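Putative NADPH:quinone oxidoreductase (Ralstonia eutropha, PDB 3IUP) probably transfers hydride from bound NADPH to a quinone substrate, as in the medium-chain quinone oxidoreductase relatives of alcohol dehydrogenase. Local coordinates at residues L49-A61 with T73-R87. Numbering follows the deposited sequence.
Sequences LGLLFGAADMSTA and TARVPEGAMRSMAGR
In the GroES-like domain of this oxidoreductase, the chain leaving helix 46-53 runs back alongside the end of strand 70-75 and the short, weakly bonded helical turn at 78-84, a contact held by one hydrogen bond at the helix end and two at the strand end. At the helix end, Arg87 NH1 reaches Leu51 O at 2.8 Å, in the carbonyl plane and on a lone pair, with the acceptor close to the guanidinium plane. Leu51 CD1 lies over one face of the same guanidinium, 3.6 Å from Arg87 NH1, and Ser10 OG takes up Arg87 NH2, so two of its nitrogens are bonded and one face is covered. Gly54 then leaves the helix with positive phi, and a type II' turn from Phe53 to Ala56 presents Ala55 to the helical turn at 78-84. Ala55 CB meets Ala80 CB tightly, at 3.5 Å, while the bent chain of selenomethionine Met84 curls alongside and brings SE to 3.4 Å from Ala55 N. Beyond the turn, Asp57 N donates to Arg75 O almost straight, at 2.9 Å. Thr60 completes the grip: with OG1 set between its backbone N and carbonyl carbon (chi1 79°), the hydroxyl accepts from Arg75 N at 2.8 Å and donates to Asp57 O, which Thr60 N also reaches. One hydroxyl thus ties the corner at 58-60 to the strand, and Ala74 CB packs against the corner, 3.9 Å from Ala61 CB and also touching Met58 SE. The whole exemplifies a helix-to-strand connection built from successive beta turns, leading from helix 46-53 into the edge strand 61-65 of the antiparallel sheet in a GroES-like domain.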
loop_
_atom_site.group_PDB
_atom_site.type_symbol
_atom_site.label_atom_id
_atom_site.label_comp_id
_atom_site.label_asym_id
_atom_site.label_seq_id
_atom_site.Cartn_x
_atom_site.Cartn_y
_atom_site.Cartn_z
ATOM N N LEU A 49 -23.602 -9.699 0.552
ATOM C CA LEU A 49 -24.262 -9.173 -0.623
ATOM C C LEU A 49 -23.349 -9.404 -1.836
ATOM O O LEU A 49 -23.832 -9.638 -2.945
ATOM C CB LEU A 49 -24.536 -7.672 -0.412
ATOM C CG LEU A 49 -25.458 -7.347 0.745
ATOM C CD1 LEU A 49 -25.589 -5.807 0.875
ATOM C CD2 LEU A 49 -26.777 -7.956 0.611
ATOM N N GLY A 50 -22.046 -9.344 -1.612
ATOM C CA GLY A 50 -21.055 -9.578 -2.675
ATOM C C GLY A 50 -21.220 -10.973 -3.252
ATOM O O GLY A 50 -21.270 -11.186 -4.466
ATOM N N LEU A 51 -21.391 -11.931 -2.370
ATOM C CA LEU A 51 -21.573 -13.324 -2.819
ATOM C C LEU A 51 -22.963 -13.552 -3.372
ATOM O O LEU A 51 -23.154 -14.208 -4.407
ATOM C CB LEU A 51 -21.275 -14.271 -1.658
ATOM C CG LEU A 51 -21.343 -15.746 -2.011
ATOM C CD1 LEU A 51 -20.310 -16.105 -3.123
ATOM C CD2 LEU A 51 -21.136 -16.567 -0.712
ATOM N N LEU A 52 -23.948 -12.970 -2.720
ATOM C CA LEU A 52 -25.327 -13.143 -3.106
ATOM C C LEU A 52 -25.592 -12.719 -4.568
ATOM O O LEU A 52 -26.216 -13.447 -5.347
ATOM C CB LEU A 52 -26.205 -12.371 -2.129
ATOM C CG LEU A 52 -27.713 -12.433 -2.275
ATOM C CD1 LEU A 52 -28.237 -13.915 -2.151
ATOM C CD2 LEU A 52 -28.334 -11.479 -1.186
ATOM N N PHE A 53 -25.100 -11.547 -4.932
ATOM C CA PHE A 53 -25.391 -10.970 -6.242
ATOM C C PHE A 53 -24.226 -11.070 -7.194
ATOM O O PHE A 53 -24.382 -10.813 -8.377
ATOM C CB PHE A 53 -25.797 -9.493 -6.087
ATOM C CG PHE A 53 -26.969 -9.294 -5.185
ATOM C CD1 PHE A 53 -28.132 -9.979 -5.403
ATOM C CD2 PHE A 53 -26.918 -8.358 -4.129
ATOM C CE1 PHE A 53 -29.228 -9.809 -4.576
ATOM C CE2 PHE A 53 -28.019 -8.177 -3.301
ATOM C CZ PHE A 53 -29.162 -8.890 -3.531
ATOM N N GLY A 54 -23.054 -11.374 -6.678
ATOM C CA GLY A 54 -21.858 -11.422 -7.513
ATOM C C GLY A 54 -21.643 -10.098 -8.240
ATOM O O GLY A 54 -21.981 -9.021 -7.733
ATOM N N ALA A 55 -21.107 -10.189 -9.452
ATOM C CA ALA A 55 -20.930 -9.017 -10.321
ATOM C C ALA A 55 -22.167 -8.746 -11.139
ATOM O O ALA A 55 -22.077 -8.048 -12.156
ATOM C CB ALA A 55 -19.707 -9.236 -11.244
ATOM N N ALA A 56 -23.339 -9.261 -10.747
ATOM C CA ALA A 56 -24.544 -9.021 -11.518
ATOM C C ALA A 56 -24.874 -7.526 -11.492
ATOM O O ALA A 56 -24.621 -6.821 -10.503
ATOM C CB ALA A 56 -25.719 -9.783 -11.024
ATOM N N ASP A 57 -25.423 -7.064 -12.606
ATOM C CA ASP A 57 -25.907 -5.696 -12.713
ATOM C C ASP A 57 -27.365 -5.811 -12.227
ATOM O O ASP A 57 -28.202 -6.271 -12.937
ATOM C CB ASP A 57 -25.798 -5.274 -14.189
ATOM C CG ASP A 57 -26.330 -3.891 -14.442
ATOM O OD1 ASP A 57 -26.879 -3.312 -13.457
ATOM O OD2 ASP A 57 -26.187 -3.427 -15.621
HETATM N N MSE A 58 -27.638 -5.418 -10.987
HETATM C CA MSE A 58 -28.953 -5.730 -10.364
HETATM C C MSE A 58 -30.050 -4.827 -10.920
HETATM O O MSE A 58 -31.272 -5.113 -10.782
HETATM C CB MSE A 58 -28.881 -5.634 -8.814
HETATM C CG MSE A 58 -28.256 -6.867 -8.078
HETATM SE SE MSE A 58 -28.792 -8.602 -8.746
HETATM C CE MSE A 58 -30.527 -9.048 -8.240
ATOM N N SER A 59 -29.612 -3.776 -11.639
ATOM C CA SER A 59 -30.535 -2.926 -12.357
ATOM C C SER A 59 -31.204 -3.722 -13.464
ATOM O O SER A 59 -32.180 -3.265 -14.005
ATOM C CB SER A 59 -29.819 -1.676 -12.910
ATOM O OG SER A 59 -29.206 -1.906 -14.179
ATOM N N THR A 60 -30.666 -4.910 -13.796
ATOM C CA THR A 60 -31.263 -5.835 -14.782
ATOM C C THR A 60 -31.987 -7.036 -14.136
ATOM O O THR A 60 -32.265 -8.006 -14.823
ATOM C CB THR A 60 -30.173 -6.476 -15.732
ATOM O OG1 THR A 60 -29.468 -7.574 -15.050
ATOM C CG2 THR A 60 -29.168 -5.387 -16.240
ATOM N N ALA A 61 -32.198 -7.004 -12.820
ATOM C CA ALA A 61 -32.771 -8.170 -12.096
ATOM C C ALA A 61 -34.246 -8.294 -12.387
ATOM O O ALA A 61 -34.892 -7.309 -12.676
ATOM C CB ALA A 61 -32.521 -8.058 -10.587
ATOM N N THR A 73 -33.498 -13.573 -11.392
ATOM C CA THR A 73 -32.440 -13.644 -12.408
ATOM C C THR A 73 -31.969 -12.265 -12.856
ATOM O O THR A 73 -32.714 -11.305 -12.796
ATOM C CB THR A 73 -32.869 -14.538 -13.585
ATOM O OG1 THR A 73 -34.070 -14.038 -14.170
ATOM C CG2 THR A 73 -33.193 -15.924 -13.098
ATOM N N ALA A 74 -30.698 -12.148 -13.212
ATOM C CA ALA A 74 -30.102 -10.855 -13.597
ATOM C C ALA A 74 -28.915 -11.186 -14.501
ATOM O O ALA A 74 -28.486 -12.364 -14.555
ATOM C CB ALA A 74 -29.651 -10.072 -12.359
ATOM N N ARG A 75 -28.350 -10.178 -15.174
ATOM C CA ARG A 75 -27.242 -10.396 -16.082
ATOM C C ARG A 75 -25.949 -9.902 -15.484
ATOM O O ARG A 75 -25.910 -8.858 -14.805
ATOM C CB ARG A 75 -27.512 -9.644 -17.405
ATOM C CG ARG A 75 -28.863 -9.917 -17.991
ATOM C CD ARG A 75 -28.967 -11.365 -18.399
ATOM N NE ARG A 75 -27.802 -11.758 -19.202
ATOM C CZ ARG A 75 -27.629 -12.979 -19.688
ATOM N NH1 ARG A 75 -28.537 -13.920 -19.478
ATOM N NH2 ARG A 75 -26.540 -13.251 -20.376
ATOM N N VAL A 76 -24.890 -10.667 -15.696
ATOM C CA VAL A 76 -23.552 -10.256 -15.368
ATOM C C VAL A 76 -22.959 -9.689 -16.668
ATOM O O VAL A 76 -23.088 -10.309 -17.704
ATOM C CB VAL A 76 -22.718 -11.430 -14.860
ATOM C CG1 VAL A 76 -21.265 -10.986 -14.512
ATOM C CG2 VAL A 76 -23.436 -12.076 -13.655
ATOM N N PRO A 77 -22.335 -8.506 -16.616
ATOM C CA PRO A 77 -21.753 -8.001 -17.851
ATOM C C PRO A 77 -20.461 -8.725 -18.262
ATOM O O PRO A 77 -19.645 -9.059 -17.382
ATOM C CB PRO A 77 -21.457 -6.528 -17.520
ATOM C CG PRO A 77 -21.423 -6.406 -16.039
ATOM C CD PRO A 77 -22.100 -7.629 -15.460
ATOM N N GLU A 78 -20.218 -8.853 -19.581
ATOM C CA GLU A 78 -19.101 -9.690 -20.093
ATOM C C GLU A 78 -17.789 -9.290 -19.429
ATOM O O GLU A 78 -16.939 -10.135 -19.084
ATOM C CB GLU A 78 -18.972 -9.574 -21.629
ATOM N N GLY A 79 -17.640 -7.982 -19.212
ATOM C CA GLY A 79 -16.448 -7.432 -18.607
ATOM C C GLY A 79 -16.184 -7.879 -17.193
ATOM O O GLY A 79 -15.024 -7.879 -16.729
ATOM N N ALA A 80 -17.248 -8.253 -16.487
ATOM C CA ALA A 80 -17.129 -8.817 -15.140
ATOM C C ALA A 80 -16.998 -10.367 -15.103
ATOM O O ALA A 80 -16.737 -10.918 -14.037
ATOM C CB ALA A 80 -18.345 -8.395 -14.314
HETATM N N MSE A 81 -17.132 -11.052 -16.234
HETATM C CA MSE A 81 -17.214 -12.536 -16.182
HETATM C C MSE A 81 -15.893 -13.169 -15.750
HETATM O O MSE A 81 -15.901 -14.209 -15.055
HETATM C CB MSE A 81 -17.721 -13.106 -17.493
HETATM C CG MSE A 81 -19.219 -12.870 -17.736
HETATM SE SE MSE A 81 -20.287 -13.948 -16.506
HETATM C CE MSE A 81 -19.797 -15.723 -17.319
ATOM N N ARG A 82 -14.770 -12.531 -16.106
ATOM C CA ARG A 82 -13.444 -12.995 -15.683
ATOM C C ARG A 82 -13.374 -13.025 -14.169
ATOM O O ARG A 82 -12.859 -13.988 -13.583
ATOM C CB ARG A 82 -12.285 -12.128 -16.270
ATOM N N SER A 83 -13.914 -11.983 -13.530
ATOM C CA SER A 83 -13.958 -11.905 -12.086
ATOM C C SER A 83 -14.854 -12.991 -11.507
ATOM O O SER A 83 -14.672 -13.358 -10.358
ATOM C CB SER A 83 -14.465 -10.537 -11.595
ATOM O OG SER A 83 -15.845 -10.326 -11.866
HETATM N N MSE A 84 -15.802 -13.487 -12.286
HETATM C CA MSE A 84 -16.717 -14.537 -11.762
HETATM C C MSE A 84 -16.220 -15.951 -12.065
HETATM O O MSE A 84 -16.841 -16.931 -11.637
HETATM C CB MSE A 84 -18.096 -14.356 -12.359
HETATM C CG MSE A 84 -18.801 -13.060 -11.950
HETATM SE SE MSE A 84 -19.364 -13.052 -10.104
HETATM C CE MSE A 84 -17.905 -12.220 -9.271
ATOM N N ALA A 85 -15.098 -16.046 -12.781
ATOM C CA ALA A 85 -14.619 -17.316 -13.323
ATOM C C ALA A 85 -14.618 -18.462 -12.293
ATOM O O ALA A 85 -15.072 -19.553 -12.593
ATOM C CB ALA A 85 -13.213 -17.143 -13.900
ATOM N N GLY A 86 -14.112 -18.198 -11.094
ATOM C CA GLY A 86 -13.984 -19.215 -10.044
ATOM C C GLY A 86 -15.304 -19.849 -9.562
ATOM O O GLY A 86 -15.287 -20.950 -8.973
ATOM N N ARG A 87 -16.436 -19.189 -9.813
ATOM C CA ARG A 87 -17.723 -19.672 -9.308
ATOM C C ARG A 87 -18.719 -20.018 -10.407
ATOM O O ARG A 87 -19.885 -20.290 -10.126
ATOM C CB ARG A 87 -18.353 -18.671 -8.328
ATOM C CG ARG A 87 -18.700 -17.318 -8.916
ATOM C CD ARG A 87 -19.416 -16.475 -7.902
ATOM N NE ARG A 87 -20.760 -16.973 -7.646
ATOM C CZ ARG A 87 -21.682 -16.326 -6.957
ATOM N NH1 ARG A 87 -21.406 -15.132 -6.432
ATOM N NH2 ARG A 87 -22.867 -16.869 -6.758
#